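Local coordinates for DNA mismatch repair protein MUTS (Thermus aquaticus, PDB 1EWQ), which recognises mismatched or unpaired bases in duplex DNA as the first step of mismatch repair and has a weak ATPase activity, at a contact of chain A with DNA. Coordinates in Å, arbitrary orientation; residue numbers count along the deposited sequence, not the author numbering.

Sites 1, 2 and 3 form one continuous track along the backbone of chain B, from DG13 to DA16, while site 4 meets the other strand at DC18 and DT19 of chain C. Measured between C-alpha centres, site 1 lies about 10 Å from site 2, with which it shares Pro14, and about 9 Å from site 3, with which it shares Leu107; site 4 is 32 to 35 Å from all three. The first three belong to the mismatch-recognition domain I and site 4 to the clamp, so two distant parts of one chain hold the duplex by its phosphates and sugars.

Site 1: a contact of chain A with DNA. Residues 14-16, 107. With nucleotides of chain B.
Leu16 and Pro15 close on the phosphate of DT15, and everything here is backbone contact: the groups that meet the protein are phosphate oxygens and deoxyribose carbons, and none of these residues reaches the paired bases of DC14 and DT15. The polar link is from the backbone N of Leu16 to OP1 of DT15, modelled at 2.5 Å, short for a hydrogen bond but nearly straight at 168°. Around the same oxygen the prolines supply carbon. Pro15 turns its ring to the phosphate, with CB 3.4 Å from OP1 of DT15 and CG 3.6 Å from OP2 of DT15. CB of Pro14 comes in at 3.3 Å from OP1 of DT15. The Leu16 side chain swings away from its own N-H (chi1 -179°) to the preceding sugar, where CD2 lies 3.9 Å from C4' of DC14. Leu107 arrives from a separate loop and lays CD1 at the same distance, 3.9 Å, from C5' of DC14. A glycine in place of Pro15 would lack the ring, and OP1 and OP2 of DT15 would probably lose their carbon packing while the backbone before Leu16 N gained freedom to turn. The phosphate sits at the N-terminal end of helix 15-26 in domain I, where the helix dipole is likely to favour its negative charge.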
# COMPACT_ATOMS: atom_id res chain seq x y z
N PRO A 14 6.53 -38.39 -10.87
CA PRO A 14 7.68 -38.43 -11.78
C PRO A 14 8.97 -38.14 -11.00
O PRO A 14 8.94 -37.45 -9.98
CB PRO A 14 7.36 -37.33 -12.79
CG PRO A 14 5.86 -37.38 -12.85
CD PRO A 14 5.47 -37.52 -11.40
N PRO A 15 10.12 -38.67 -11.47
CA PRO A 15 11.40 -38.45 -10.79
C PRO A 15 11.68 -36.99 -10.42
O PRO A 15 12.04 -36.70 -9.28
CB PRO A 15 12.41 -38.99 -11.80
CG PRO A 15 11.66 -40.14 -12.39
CD PRO A 15 10.29 -39.55 -12.64
N LEU A 16 11.52 -36.08 -11.38
CA LEU A 16 11.75 -34.65 -11.15
C LEU A 16 10.91 -34.14 -9.99
O LEU A 16 11.42 -33.49 -9.08
CB LEU A 16 11.41 -33.84 -12.41
CG LEU A 16 11.65 -32.32 -12.31
CD1 LEU A 16 13.13 -32.05 -12.11
CD2 LEU A 16 11.14 -31.62 -13.56
N LEU A 107 18.99 -37.72 -13.69
CA LEU A 107 18.44 -36.49 -13.15
C LEU A 107 19.55 -35.53 -12.70
O LEU A 107 20.46 -35.93 -11.97
CB LEU A 107 17.51 -36.83 -11.97
CG LEU A 107 16.45 -35.81 -11.57
CD1 LEU A 107 15.61 -35.42 -12.78
CD2 LEU A 107 15.57 -36.41 -10.48
P DC B 14 16.93 -33.46 -16.15
OP1 DC B 14 17.19 -33.60 -14.69
OP2 DC B 14 17.83 -34.13 -17.12
O5' DC B 14 15.42 -33.92 -16.39
C5' DC B 14 14.36 -33.24 -15.72
C4' DC B 14 13.02 -33.77 -16.17
O4' DC B 14 12.83 -33.51 -17.59
C3' DC B 14 12.81 -35.27 -15.99
O3' DC B 14 11.47 -35.50 -15.54
C2' DC B 14 13.03 -35.83 -17.38
C1' DC B 14 12.47 -34.71 -18.25
N1 DC B 14 12.99 -34.65 -19.64
C2 DC B 14 12.08 -34.74 -20.71
O2 DC B 14 10.87 -34.90 -20.47
N3 DC B 14 12.54 -34.64 -21.98
C4 DC B 14 13.84 -34.47 -22.21
N4 DC B 14 14.25 -34.36 -23.48
C5 DC B 14 14.79 -34.41 -21.14
C6 DC B 14 14.33 -34.50 -19.89
P DT B 15 11.06 -36.93 -14.93
OP1 DT B 15 10.50 -36.73 -13.58
OP2 DT B 15 12.20 -37.87 -15.13
O5' DT B 15 9.85 -37.38 -15.86
C5' DT B 15 9.85 -37.05 -17.23
C4' DT B 15 8.60 -37.56 -17.90
O4' DT B 15 8.75 -37.35 -19.32
C3' DT B 15 8.39 -39.06 -17.74
O3' DT B 15 6.99 -39.35 -17.81
C2' DT B 15 9.16 -39.64 -18.90
C1' DT B 15 9.06 -38.57 -19.98
N1 DT B 15 10.30 -38.34 -20.73
C2 DT B 15 10.20 -37.99 -22.06
O2 DT B 15 9.12 -37.88 -22.64
N3 DT B 15 11.40 -37.77 -22.69
C4 DT B 15 12.66 -37.87 -22.14
O4 DT B 15 13.65 -37.63 -22.84
C5 DT B 15 12.70 -38.25 -20.75
C7 DT B 15 14.02 -38.37 -20.06
C6 DT B 15 11.53 -38.47 -20.12

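Site 2: a contact of chain A with DNA. Residues 14, 63-65. With nucleotides of chain B.
Lys64 packs against the sugar of DA16 with the root of its side chain, and this is the packed part of the contact. CB lies 3.5 Å from C5' of DA16 and 3.8 Å from C3' of DA16, so the aliphatic start of the lysine lies alongside the deoxyribose. The outer part of the chain is the loose side. A chi1 of -178° points CG away from the lysine's own backbone N, and with each later torsion also near 180° the chain runs on straight past the sugar. CD still passes 4.1 Å from C3' of DA16, and beyond it the contact thins out. The phosphate side is close but shows no bond from these residues. Ser63 offers its CB, 3.7 Å from OP1 of DA16. Asp65 brings a carboxylate to the same phosphate, two groups expected to be negative, and this is likely to cost some binding energy unless a proton or a neighbouring cation intervenes. The loop following strand 59-62 thus runs beside the backbone of chain B; these residues meet sugar and phosphate, and neighbours may bond across. The nearest approach of the aspartate is by OD2 of Asp65, which stands 3.2 Å from OP1 of DA16.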
# COMPACT_ATOMS: atom_id res chain seq x y z
N PRO A 14 6.53 -38.39 -10.87
CA PRO A 14 7.68 -38.43 -11.78
C PRO A 14 8.97 -38.14 -11.00
O PRO A 14 8.94 -37.45 -9.98
CB PRO A 14 7.36 -37.33 -12.79
CG PRO A 14 5.86 -37.38 -12.85
CD PRO A 14 5.47 -37.52 -11.40
N SER A 63 2.17 -36.09 -16.60
CA SER A 63 2.96 -37.32 -16.69
C SER A 63 1.96 -38.46 -16.56
O SER A 63 1.01 -38.36 -15.78
CB SER A 63 3.98 -37.39 -15.56
OG SER A 63 3.34 -37.52 -14.30
N LYS A 64 2.17 -39.55 -17.30
CA LYS A 64 1.26 -40.70 -17.26
C LYS A 64 0.54 -40.83 -15.93
O LYS A 64 -0.69 -40.80 -15.86
CB LYS A 64 2.04 -41.99 -17.55
CG LYS A 64 1.15 -43.22 -17.56
CD LYS A 64 1.94 -44.45 -17.95
CE LYS A 64 1.05 -45.68 -18.02
NZ LYS A 64 1.83 -46.90 -18.36
N ASP A 65 1.33 -40.97 -14.87
CA ASP A 65 0.81 -41.09 -13.52
C ASP A 65 -0.28 -40.04 -13.30
O ASP A 65 -1.47 -40.37 -13.28
CB ASP A 65 1.97 -40.88 -12.55
CG ASP A 65 3.24 -41.58 -13.01
OD1 ASP A 65 3.24 -42.84 -13.09
OD2 ASP A 65 4.24 -40.88 -13.31
P DT B 15 11.06 -36.93 -14.93
OP1 DT B 15 10.50 -36.73 -13.58
OP2 DT B 15 12.20 -37.87 -15.13
O5' DT B 15 9.85 -37.38 -15.86
C5' DT B 15 9.85 -37.05 -17.23
C4' DT B 15 8.60 -37.56 -17.90
O4' DT B 15 8.75 -37.35 -19.32
C3' DT B 15 8.39 -39.06 -17.74
O3' DT B 15 6.99 -39.35 -17.81
C2' DT B 15 9.16 -39.64 -18.90
C1' DT B 15 9.06 -38.57 -19.98
N1 DT B 15 10.30 -38.34 -20.73
C2 DT B 15 10.20 -37.99 -22.06
O2 DT B 15 9.12 -37.88 -22.64
N3 DT B 15 11.40 -37.77 -22.69
C4 DT B 15 12.66 -37.87 -22.14
O4 DT B 15 13.65 -37.63 -22.84
C5 DT B 15 12.70 -38.25 -20.75
C7 DT B 15 14.02 -38.37 -20.06
C6 DT B 15 11.53 -38.47 -20.12
P DA B 16 6.45 -40.81 -17.41
OP1 DA B 16 5.48 -40.67 -16.29
OP2 DA B 16 7.63 -41.69 -17.27
O5' DA B 16 5.62 -41.24 -18.70
C5' DA B 16 4.62 -40.38 -19.24
C4' DA B 16 4.30 -40.78 -20.66
O4' DA B 16 5.46 -40.58 -21.49
C3' DA B 16 3.90 -42.25 -20.83
O3' DA B 16 2.85 -42.36 -21.79
C2' DA B 16 5.18 -42.91 -21.32
C1' DA B 16 5.91 -41.80 -22.06
N9 DA B 16 7.36 -41.85 -21.90
C8 DA B 16 8.06 -42.17 -20.77
N7 DA B 16 9.36 -42.10 -20.90
C5 DA B 16 9.54 -41.71 -22.22
C6 DA B 16 10.69 -41.44 -22.98
N6 DA B 16 11.93 -41.52 -22.49
N1 DA B 16 10.52 -41.08 -24.27
C2 DA B 16 9.28 -40.99 -24.75
N3 DA B 16 8.12 -41.20 -24.14
C4 DA B 16 8.32 -41.56 -22.86

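Site 3: a contact of chain A with DNA. Residues 97, 101, 106-108, 110. With nucleotides of chain B.
Val108 and Gln97 grip successive phosphates of chain B, one with a backbone N-H and the other with a side-chain amide. The N of Val108 gives a nearly straight hydrogen bond (173°) to OP1 of DC14 at 2.8 Å. That oxygen also receives the charge of Arg110, whose NH2 forms a salt bridge to OP1 of DC14 at 3.6 Å. NH2 is 3.2 Å from O3' of DG13 too, but its N-H points elsewhere, so the attraction is probably mainly electrostatic. Gln97, extended beyond CG, donates through NE2 to OP1 of DG13 at 3.1 Å, with the oxygen almost in the amide plane, 5° out of it. The other end of this amide, OE1 of Gln97, makes a close approach of 2.8 Å to NH2 of Arg110. An alanine in place of Gln97 would be likely to leave OP1 of DG13 without this amide donor and Arg110 without its neighbour. None of these side chains stacks on the bases of DG13 or DC14; aliphatic carbons line the phosphates instead. CB of Ala101 stands 3.4 Å from OP2 of DG13, and CG2 of Val108 lies 3.7 Å from O3' of DG13. In domain I, the end of strand 92-97 and the start of strand 110-116 present Gln97 and Arg110, and the connection between them carries Ala101 and Val108.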
# COMPACT_ATOMS: atom_id res chain seq x y z
N GLN A 97 20.59 -26.08 -10.16
CA GLN A 97 21.19 -27.27 -10.73
C GLN A 97 22.68 -27.12 -10.43
O GLN A 97 23.35 -26.24 -10.96
CB GLN A 97 20.92 -27.33 -12.24
CG GLN A 97 19.45 -27.56 -12.56
CD GLN A 97 19.14 -27.56 -14.04
OE1 GLN A 97 18.04 -27.94 -14.45
NE2 GLN A 97 20.10 -27.14 -14.85
N ALA A 101 24.33 -30.23 -16.90
CA ALA A 101 23.53 -31.27 -17.55
C ALA A 101 24.37 -32.16 -18.46
O ALA A 101 24.10 -33.35 -18.59
CB ALA A 101 22.40 -30.63 -18.34
N GLY A 106 21.56 -39.24 -15.12
CA GLY A 106 20.12 -39.13 -15.28
C GLY A 106 19.63 -37.77 -14.85
O GLY A 106 19.84 -36.77 -15.55
N LEU A 107 18.99 -37.72 -13.69
CA LEU A 107 18.44 -36.49 -13.15
C LEU A 107 19.55 -35.53 -12.70
O LEU A 107 20.46 -35.93 -11.97
CB LEU A 107 17.51 -36.83 -11.97
CG LEU A 107 16.45 -35.81 -11.57
CD1 LEU A 107 15.61 -35.42 -12.78
CD2 LEU A 107 15.57 -36.41 -10.48
N VAL A 108 19.48 -34.28 -13.15
CA VAL A 108 20.49 -33.29 -12.78
C VAL A 108 20.51 -33.06 -11.27
O VAL A 108 19.46 -33.08 -10.62
CB VAL A 108 20.23 -31.94 -13.49
CG1 VAL A 108 21.26 -30.91 -13.04
CG2 VAL A 108 20.30 -32.12 -15.00
N ARG A 110 20.27 -31.30 -7.99
CA ARG A 110 19.62 -30.08 -7.53
C ARG A 110 19.57 -30.02 -6.02
O ARG A 110 19.16 -30.97 -5.34
CB ARG A 110 18.21 -29.97 -8.12
CG ARG A 110 18.26 -29.82 -9.62
CD ARG A 110 16.90 -29.78 -10.28
NE ARG A 110 17.07 -29.97 -11.71
CZ ARG A 110 16.09 -29.99 -12.60
NH1 ARG A 110 14.83 -29.82 -12.20
NH2 ARG A 110 16.36 -30.17 -13.88
P DG B 13 19.78 -27.78 -19.01
OP1 DG B 13 20.55 -27.05 -17.96
OP2 DG B 13 20.51 -28.43 -20.14
O5' DG B 13 18.87 -28.87 -18.31
C5' DG B 13 17.61 -29.15 -18.87
C4' DG B 13 16.77 -30.00 -17.95
O4' DG B 13 15.50 -30.14 -18.62
C3' DG B 13 17.29 -31.42 -17.75
O3' DG B 13 16.88 -31.89 -16.47
C2' DG B 13 16.67 -32.19 -18.90
C1' DG B 13 15.37 -31.43 -19.20
N9 DG B 13 15.11 -31.25 -20.63
C8 DG B 13 16.05 -31.11 -21.63
N7 DG B 13 15.51 -30.98 -22.82
C5 DG B 13 14.15 -31.03 -22.59
C6 DG B 13 13.05 -30.95 -23.50
O6 DG B 13 13.08 -30.83 -24.73
N1 DG B 13 11.83 -31.03 -22.84
C2 DG B 13 11.68 -31.18 -21.48
N2 DG B 13 10.42 -31.24 -21.02
N3 DG B 13 12.68 -31.26 -20.63
C4 DG B 13 13.88 -31.18 -21.24
P DC B 14 16.93 -33.46 -16.15
OP1 DC B 14 17.19 -33.60 -14.69
OP2 DC B 14 17.83 -34.13 -17.12
O5' DC B 14 15.42 -33.92 -16.39
C5' DC B 14 14.36 -33.24 -15.72
C4' DC B 14 13.02 -33.77 -16.17
O4' DC B 14 12.83 -33.51 -17.59
C3' DC B 14 12.81 -35.27 -15.99
O3' DC B 14 11.47 -35.50 -15.54
C2' DC B 14 13.03 -35.83 -17.38
C1' DC B 14 12.47 -34.71 -18.25
N1 DC B 14 12.99 -34.65 -19.64
C2 DC B 14 12.08 -34.74 -20.71
O2 DC B 14 10.87 -34.90 -20.47
N3 DC B 14 12.54 -34.64 -21.98
C4 DC B 14 13.84 -34.47 -22.21
N4 DC B 14 14.25 -34.36 -23.48
C5 DC B 14 14.79 -34.41 -21.14
C6 DC B 14 14.33 -34.50 -19.89

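Site 4: a contact of chain A with DNA. Residues 442-443, 468, 470, 475. With nucleotides of chain C.
Arg475 takes the phosphate of DT19 end-on with two nitrogens, a direct polar grip that is also charged. NH1 bonds to OP1 of DT19, modelled at a short 2.5 Å, and this is both a hydrogen bond and a salt bridge. NH2 reaches the other oxygen, OP2 of DT19, at 3.1 Å. Both oxygens lie close to the guanidinium plane, 11° out of it, and the phosphorus sits at the edge of the group, so the two bonds should fix its rotation. From strand 473-477 the side chain runs extended from CG to NE, carrying the charge to the DNA.

Two amides flank the same phosphate without bonding to it in the model. ND2 of Asn443 is 3.6 Å from OP1 of DT19, and its N-H may attract that oxygen weakly. OE1 of Gln468 stands 3.4 Å from OP1 of DT19, an oxygen facing an oxygen as modelled; the amide orientation may be uncertain.

Leu470 supplies the apolar part. One branch, CD1, covers a face of the Arg475 guanidinium near its rim, 3.6 Å above the plane, while the other, CD2, lies 4.0 Å from C3' of DT19. The leucine thus backs the arginine and touches the sugar at once.

Contact with the preceding nucleotide is indirect. The contacts given from this part of the clamp are to the backbone, which would suit binding regardless of sequence. A water links the carbonyl O of Tyr442 to OP1 of DC18, at 2.8 Å from each.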
# COMPACT_ATOMS: atom_id res chain seq x y z
N TYR A 442 22.45 -19.07 -40.75
CA TYR A 442 22.53 -19.88 -39.54
C TYR A 442 21.38 -19.66 -38.56
O TYR A 442 20.87 -18.56 -38.42
CB TYR A 442 23.87 -19.59 -38.83
CG TYR A 442 23.97 -20.23 -37.46
CD1 TYR A 442 24.58 -21.46 -37.29
CD2 TYR A 442 23.34 -19.64 -36.35
CE1 TYR A 442 24.57 -22.11 -36.06
CE2 TYR A 442 23.33 -20.28 -35.12
CZ TYR A 442 23.94 -21.51 -34.98
OH TYR A 442 23.90 -22.17 -33.78
N ASN A 443 20.98 -20.74 -37.89
CA ASN A 443 19.97 -20.70 -36.83
C ASN A 443 20.23 -21.90 -35.92
O ASN A 443 20.72 -22.94 -36.37
CB ASN A 443 18.51 -20.71 -37.35
CG ASN A 443 18.09 -22.04 -37.98
OD1 ASN A 443 18.33 -23.12 -37.43
ND2 ASN A 443 17.43 -21.95 -39.13
N GLN A 468 16.24 -27.84 -44.80
CA GLN A 468 15.04 -27.16 -44.31
C GLN A 468 14.25 -26.58 -45.47
O GLN A 468 14.81 -25.90 -46.34
CB GLN A 468 15.42 -26.04 -43.33
CG GLN A 468 14.22 -25.31 -42.74
CD GLN A 468 14.60 -24.06 -41.94
OE1 GLN A 468 13.74 -23.43 -41.30
NE2 GLN A 468 15.87 -23.68 -41.98
N LEU A 470 11.19 -24.11 -46.65
CA LEU A 470 10.42 -22.96 -46.19
C LEU A 470 9.38 -22.61 -47.24
O LEU A 470 9.29 -23.25 -48.29
CB LEU A 470 11.34 -21.77 -45.90
CG LEU A 470 12.34 -22.02 -44.78
CD1 LEU A 470 13.73 -22.26 -45.36
CD2 LEU A 470 12.36 -20.83 -43.83
N ARG A 475 16.85 -24.74 -47.80
CA ARG A 475 18.20 -24.75 -47.27
C ARG A 475 18.82 -26.14 -47.38
O ARG A 475 18.15 -27.17 -47.20
CB ARG A 475 18.18 -24.25 -45.82
CG ARG A 475 17.73 -22.80 -45.75
CD ARG A 475 17.33 -22.35 -44.36
NE ARG A 475 16.95 -20.94 -44.37
CZ ARG A 475 16.33 -20.32 -43.37
NH1 ARG A 475 16.02 -20.98 -42.26
NH2 ARG A 475 16.02 -19.04 -43.49
P DC C 18 17.62 -15.53 -35.48
OP1 DC C 18 18.72 -16.45 -35.88
OP2 DC C 18 17.74 -14.08 -35.74
O5' DC C 18 16.25 -16.06 -36.10
C5' DC C 18 15.78 -17.37 -35.76
C4' DC C 18 14.51 -17.70 -36.50
O4' DC C 18 13.39 -16.96 -35.95
C3' DC C 18 14.52 -17.43 -38.01
O3' DC C 18 13.90 -18.54 -38.66
C2' DC C 18 13.66 -16.17 -38.14
C1' DC C 18 12.67 -16.33 -36.99
N1 DC C 18 12.12 -15.08 -36.44
C2 DC C 18 10.76 -15.03 -36.10
O2 DC C 18 10.04 -16.02 -36.32
N3 DC C 18 10.26 -13.90 -35.53
C4 DC C 18 11.06 -12.86 -35.30
N4 DC C 18 10.53 -11.78 -34.70
C5 DC C 18 12.44 -12.87 -35.66
C6 DC C 18 12.93 -13.99 -36.23
P DT C 19 14.20 -18.82 -40.22
OP1 DT C 19 14.47 -20.29 -40.37
OP2 DT C 19 15.16 -17.82 -40.76
O5' DT C 19 12.79 -18.55 -40.88
C5' DT C 19 11.83 -17.78 -40.19
C4' DT C 19 10.45 -18.19 -40.62
O4' DT C 19 9.53 -17.36 -39.88
C3' DT C 19 10.17 -17.92 -42.09
O3' DT C 19 9.27 -18.90 -42.61
C2' DT C 19 9.61 -16.51 -42.10
C1' DT C 19 9.00 -16.34 -40.71
N1 DT C 19 9.33 -15.06 -40.07
C2 DT C 19 8.34 -14.41 -39.38
O2 DT C 19 7.20 -14.84 -39.31
N3 DT C 19 8.73 -13.23 -38.79
C4 DT C 19 9.99 -12.67 -38.82
O4 DT C 19 10.19 -11.60 -38.24
C5 DT C 19 10.99 -13.41 -39.56
C7 DT C 19 12.38 -12.88 -39.65
C6 DT C 19 10.61 -14.55 -40.14
O HOH W 1 18.54 -17.04 -38.64